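Local coordinates for protein oxidoreductase, zinc-binding dehydrogenase family (Myxococcus xanthus, PDB 5K1S) that is a zinc-binding medium-chain reductase involved in an alternative de novo route to isovaleryl coenzyme A, at residues A[168-178]-A[306-317]. Residues are numbered along the deposited sequence; the frame is centred on the assembly and turned at random.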
loop_
_atom_site.group_PDB
_atom_site.type_symbol
_atom_site.label_atom_id
_atom_site.label_comp_id
_atom_site.label_asym_id
_atom_site.label_seq_id
_atom_site.Cartn_x
_atom_site.Cartn_y
_atom_site.Cartn_z
ATOM N N THR A 168 9.223 -15.227 -12.614
ATOM C CA THR A 168 7.853 -15.722 -12.527
ATOM C C THR A 168 7.433 -15.944 -11.080
ATOM O O THR A 168 6.263 -15.740 -10.740
ATOM C CB THR A 168 7.711 -17.016 -13.325
ATOM O OG1 THR A 168 8.154 -16.802 -14.672
ATOM C CG2 THR A 168 6.261 -17.484 -13.341
ATOM N N GLY A 169 8.360 -16.367 -10.219
ATOM C CA GLY A 169 8.035 -16.494 -8.808
ATOM C C GLY A 169 7.600 -15.172 -8.206
ATOM O O GLY A 169 6.578 -15.090 -7.519
ATOM N N THR A 170 8.369 -14.114 -8.467
ATOM C CA THR A 170 7.990 -12.787 -7.992
ATOM C C THR A 170 6.688 -12.329 -8.634
ATOM O O THR A 170 5.862 -11.678 -7.984
ATOM C CB THR A 170 9.111 -11.792 -8.286
ATOM O OG1 THR A 170 10.329 -12.252 -7.687
ATOM C CG2 THR A 170 8.765 -10.409 -7.738
ATOM N N ALA A 171 6.489 -12.659 -9.913
ATOM C CA ALA A 171 5.267 -12.256 -10.601
ATOM C C ALA A 171 4.035 -12.845 -9.926
ATOM O O ALA A 171 3.035 -12.146 -9.729
ATOM C CB ALA A 171 5.329 -12.679 -12.067
ATOM N N VAL A 172 4.086 -14.130 -9.567
ATOM C CA VAL A 172 2.959 -14.751 -8.876
ATOM C C VAL A 172 2.654 -13.998 -7.588
ATOM O O VAL A 172 1.502 -13.642 -7.311
ATOM C CB VAL A 172 3.248 -16.240 -8.604
ATOM C CG1 VAL A 172 2.164 -16.854 -7.717
ATOM C CG2 VAL A 172 3.354 -17.008 -9.917
ATOM N N HIS A 173 3.684 -13.748 -6.778
ATOM C CA HIS A 173 3.483 -13.022 -5.529
ATOM C C HIS A 173 2.903 -11.636 -5.786
ATOM O O HIS A 173 2.003 -11.186 -5.067
ATOM C CB HIS A 173 4.807 -12.921 -4.770
ATOM C CG HIS A 173 4.671 -12.369 -3.386
ATOM N ND1 HIS A 173 3.733 -12.830 -2.489
ATOM C CD2 HIS A 173 5.360 -11.396 -2.743
ATOM C CE1 HIS A 173 3.847 -12.163 -1.354
ATOM N NE2 HIS A 173 4.827 -11.287 -1.483
ATOM N N THR A 174 3.398 -10.950 -6.818
ATOM C CA THR A 174 2.954 -9.590 -7.114
ATOM C C THR A 174 1.576 -9.582 -7.765
ATOM O O THR A 174 0.660 -8.901 -7.293
ATOM C CB THR A 174 3.970 -8.900 -8.028
ATOM O OG1 THR A 174 5.269 -8.943 -7.425
ATOM C CG2 THR A 174 3.578 -7.449 -8.281
ATOM N N VAL A 175 1.418 -10.331 -8.857
ATOM C CA VAL A 175 0.192 -10.266 -9.646
ATOM C C VAL A 175 -0.973 -10.895 -8.890
ATOM O O VAL A 175 -2.081 -10.348 -8.867
ATOM C CB VAL A 175 0.414 -10.945 -11.010
ATOM C CG1 VAL A 175 -0.861 -10.924 -11.848
ATOM C CG2 VAL A 175 1.558 -10.273 -11.760
ATOM N N ARG A 176 -0.747 -12.051 -8.264
ATOM C CA ARG A 176 -1.828 -12.848 -7.691
ATOM C C ARG A 176 -1.962 -12.662 -6.185
ATOM O O ARG A 176 -2.971 -12.139 -5.704
ATOM C CB ARG A 176 -1.603 -14.329 -8.008
ATOM C CG ARG A 176 -1.827 -14.684 -9.448
ATOM C CD ARG A 176 -1.778 -16.178 -9.619
ATOM N NE ARG A 176 -2.016 -16.580 -10.999
ATOM C CZ ARG A 176 -1.902 -17.829 -11.440
ATOM N NH1 ARG A 176 -1.546 -18.799 -10.606
ATOM N NH2 ARG A 176 -2.138 -18.107 -12.713
ATOM N N THR A 177 -0.956 -13.100 -5.427
ATOM C CA THR A 177 -1.067 -13.117 -3.973
ATOM C C THR A 177 -1.365 -11.723 -3.432
ATOM O O THR A 177 -2.294 -11.536 -2.639
ATOM C CB THR A 177 0.220 -13.670 -3.360
ATOM O OG1 THR A 177 0.750 -14.703 -4.201
ATOM C CG2 THR A 177 -0.054 -14.238 -1.982
ATOM N N ARG A 178 -0.588 -10.729 -3.858
ATOM C CA ARG A 178 -0.751 -9.363 -3.377
ATOM C C ARG A 178 -1.679 -8.549 -4.271
ATOM O O ARG A 178 -2.626 -7.924 -3.783
ATOM C CB ARG A 178 0.620 -8.687 -3.277
ATOM C CG ARG A 178 1.572 -9.365 -2.301
ATOM C CD ARG A 178 1.159 -9.112 -0.861
ATOM N NE ARG A 178 1.255 -7.699 -0.517
ATOM C CZ ARG A 178 0.740 -7.154 0.579
ATOM N NH1 ARG A 178 0.077 -7.901 1.451
ATOM N NH2 ARG A 178 0.883 -5.855 0.801
ATOM N N ALA A 306 5.217 -5.797 -2.252
ATOM C CA ALA A 306 5.369 -7.229 -2.479
ATOM C C ALA A 306 6.847 -7.578 -2.420
ATOM O O ALA A 306 7.665 -6.933 -3.085
ATOM C CB ALA A 306 4.778 -7.646 -3.829
ATOM N N TYR A 307 7.187 -8.596 -1.634
ATOM C CA TYR A 307 8.578 -8.941 -1.377
ATOM C C TYR A 307 8.746 -10.453 -1.330
ATOM O O TYR A 307 7.909 -11.162 -0.766
ATOM C CB TYR A 307 9.054 -8.314 -0.058
ATOM C CG TYR A 307 10.490 -8.629 0.306
ATOM C CD1 TYR A 307 11.545 -8.101 -0.424
ATOM C CD2 TYR A 307 10.789 -9.440 1.395
ATOM C CE1 TYR A 307 12.856 -8.382 -0.093
ATOM C CE2 TYR A 307 12.099 -9.726 1.737
ATOM C CZ TYR A 307 13.130 -9.194 0.990
ATOM O OH TYR A 307 14.437 -9.476 1.328
ATOM N N ALA A 308 9.829 -10.936 -1.937
ATOM C CA ALA A 308 10.216 -12.340 -1.839
ATOM C C ALA A 308 9.182 -13.269 -2.465
ATOM O O ALA A 308 8.191 -12.815 -3.043
ATOM C CB ALA A 308 10.445 -12.722 -0.375
ATOM N N THR A 309 9.414 -14.576 -2.350
ATOM C CA THR A 309 8.540 -15.591 -2.916
ATOM C C THR A 309 8.373 -16.714 -1.903
ATOM O O THR A 309 9.313 -17.043 -1.172
ATOM C CB THR A 309 9.108 -16.148 -4.232
ATOM O OG1 THR A 309 9.372 -15.071 -5.138
ATOM C CG2 THR A 309 8.131 -17.122 -4.880
ATOM N N THR A 310 7.181 -17.298 -1.861
ATOM C CA THR A 310 6.878 -18.374 -0.930
ATOM C C THR A 310 7.045 -19.732 -1.604
ATOM O O THR A 310 7.168 -19.846 -2.826
ATOM C CB THR A 310 5.454 -18.236 -0.379
ATOM O OG1 THR A 310 4.508 -18.418 -1.440
ATOM C CG2 THR A 310 5.252 -16.871 0.255
ATOM N N GLN A 311 7.045 -20.776 -0.774
ATOM C CA GLN A 311 7.195 -22.134 -1.286
ATOM C C GLN A 311 6.041 -22.499 -2.211
ATOM O O GLN A 311 6.234 -23.193 -3.217
ATOM C CB GLN A 311 7.285 -23.114 -0.116
ATOM C CG GLN A 311 7.810 -24.485 -0.484
ATOM C CD GLN A 311 8.061 -25.357 0.735
ATOM O OE1 GLN A 311 7.302 -25.324 1.704
ATOM N NE2 GLN A 311 9.136 -26.137 0.693
ATOM N N ALA A 312 4.831 -22.033 -1.892
ATOM C CA ALA A 312 3.681 -22.317 -2.742
ATOM C C ALA A 312 3.751 -21.537 -4.046
ATOM O O ALA A 312 3.441 -22.076 -5.116
ATOM C CB ALA A 312 2.387 -21.994 -1.996
ATOM N N GLU A 313 4.150 -20.265 -3.979
ATOM C CA GLU A 313 4.220 -19.446 -5.183
ATOM C C GLU A 313 5.255 -19.988 -6.160
ATOM O O GLU A 313 5.038 -19.974 -7.377
ATOM C CB GLU A 313 4.545 -18.001 -4.811
ATOM C CG GLU A 313 3.459 -17.319 -3.996
ATOM C CD GLU A 313 3.980 -16.137 -3.203
ATOM O OE1 GLU A 313 5.197 -15.868 -3.258
ATOM O OE2 GLU A 313 3.171 -15.483 -2.517
ATOM N N LEU A 314 6.392 -20.466 -5.650
ATOM C CA LEU A 314 7.405 -21.033 -6.532
ATOM C C LEU A 314 6.909 -22.320 -7.178
ATOM O O LEU A 314 7.117 -22.536 -8.378
ATOM C CB LEU A 314 8.701 -21.284 -5.761
ATOM C CG LEU A 314 9.833 -21.931 -6.570
ATOM C CD1 LEU A 314 10.181 -21.096 -7.797
ATOM C CD2 LEU A 314 11.067 -22.141 -5.705
ATOM N N ASP A 315 6.256 -23.190 -6.401
ATOM C CA ASP A 315 5.654 -24.385 -6.985
ATOM C C ASP A 315 4.703 -24.013 -8.114
ATOM O O ASP A 315 4.696 -24.659 -9.168
ATOM C CB ASP A 315 4.916 -25.188 -5.911
ATOM C CG ASP A 315 5.859 -25.919 -4.970
ATOM O OD1 ASP A 315 6.985 -26.265 -5.391
ATOM O OD2 ASP A 315 5.473 -26.152 -3.806
ATOM N N GLU A 316 3.897 -22.969 -7.912
ATOM C CA GLU A 316 2.981 -22.525 -8.957
ATOM C C GLU A 316 3.734 -21.887 -10.118
ATOM O O GLU A 316 3.417 -22.143 -11.286
ATOM C CB GLU A 316 1.964 -21.544 -8.370
ATOM C CG GLU A 316 0.939 -21.028 -9.368
ATOM C CD GLU A 316 0.061 -22.131 -9.932
ATOM O OE1 GLU A 316 0.125 -23.271 -9.422
ATOM O OE2 GLU A 316 -0.694 -21.855 -10.889
ATOM N N ALA A 317 4.730 -21.052 -9.817
ATOM C CA ALA A 317 5.514 -20.420 -10.874
ATOM C C ALA A 317 6.217 -21.467 -11.727
ATOM O O ALA A 317 6.184 -21.405 -12.962
ATOM C CB ALA A 317 6.529 -19.455 -10.264
#
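His173 reaches out from helix 165-178 with CG anti to its backbone N (chi1 -172°), which carries the imidazole toward Glu313 in the first turn of helix 311-323, and there ND1 donates to Glu313 OE2 at 2.7 Å. The bond is bent (132° at the hydrogen), and ND1 comes on the syn side but tilted out of the carboxylate plane. Thr177, one turn further along, donates through its OG1 to the same OE2 over 3.1 Å, reaching it from above the carboxylate plane on the face that His173 ND1 also uses. Glu313 is itself anchored by a capping box, in which its OE1 accepts from Thr310 N (2.8 Å) while its backbone N donates to Thr310 OG1. With an alanine at this position, His173 ND1 and Thr177 OG1 are likely to be left without their shared acceptor, and Thr310 N without its side-chain partner at the helix start.

Both helices lie within the enoyl reductase region of this medium-chain reductase. The loop 306-310 leads from strand 302-305, the last strand, within this chain, of the parallel Rossmann-type sheet, into helix 311-323. The axes of segments 168-178 and 311-317 approach to 8.3 Å, with 116° between their N-to-C directions. The CA atoms of Gly169 and Ala317 lie 5.1 Å apart, and Ala317 CB rests on the Gly169 backbone, admitted by the missing side chain and flanked by Thr168 CG2 and Val172 CG2; Val172 CG1 runs alongside the aliphatic part of Glu313. The extended Arg176 chain brings NH1 within 3.2 Å of Glu316 OE2, on its anti side, in a salt bridge lying near the guanidinium plane, and Arg319 holds the same carboxylate oxygen. Through its other nitrogen, NE2, His173 donates to Glu300 of the second subunit, whose same oxygen accepts from Tyr307 N.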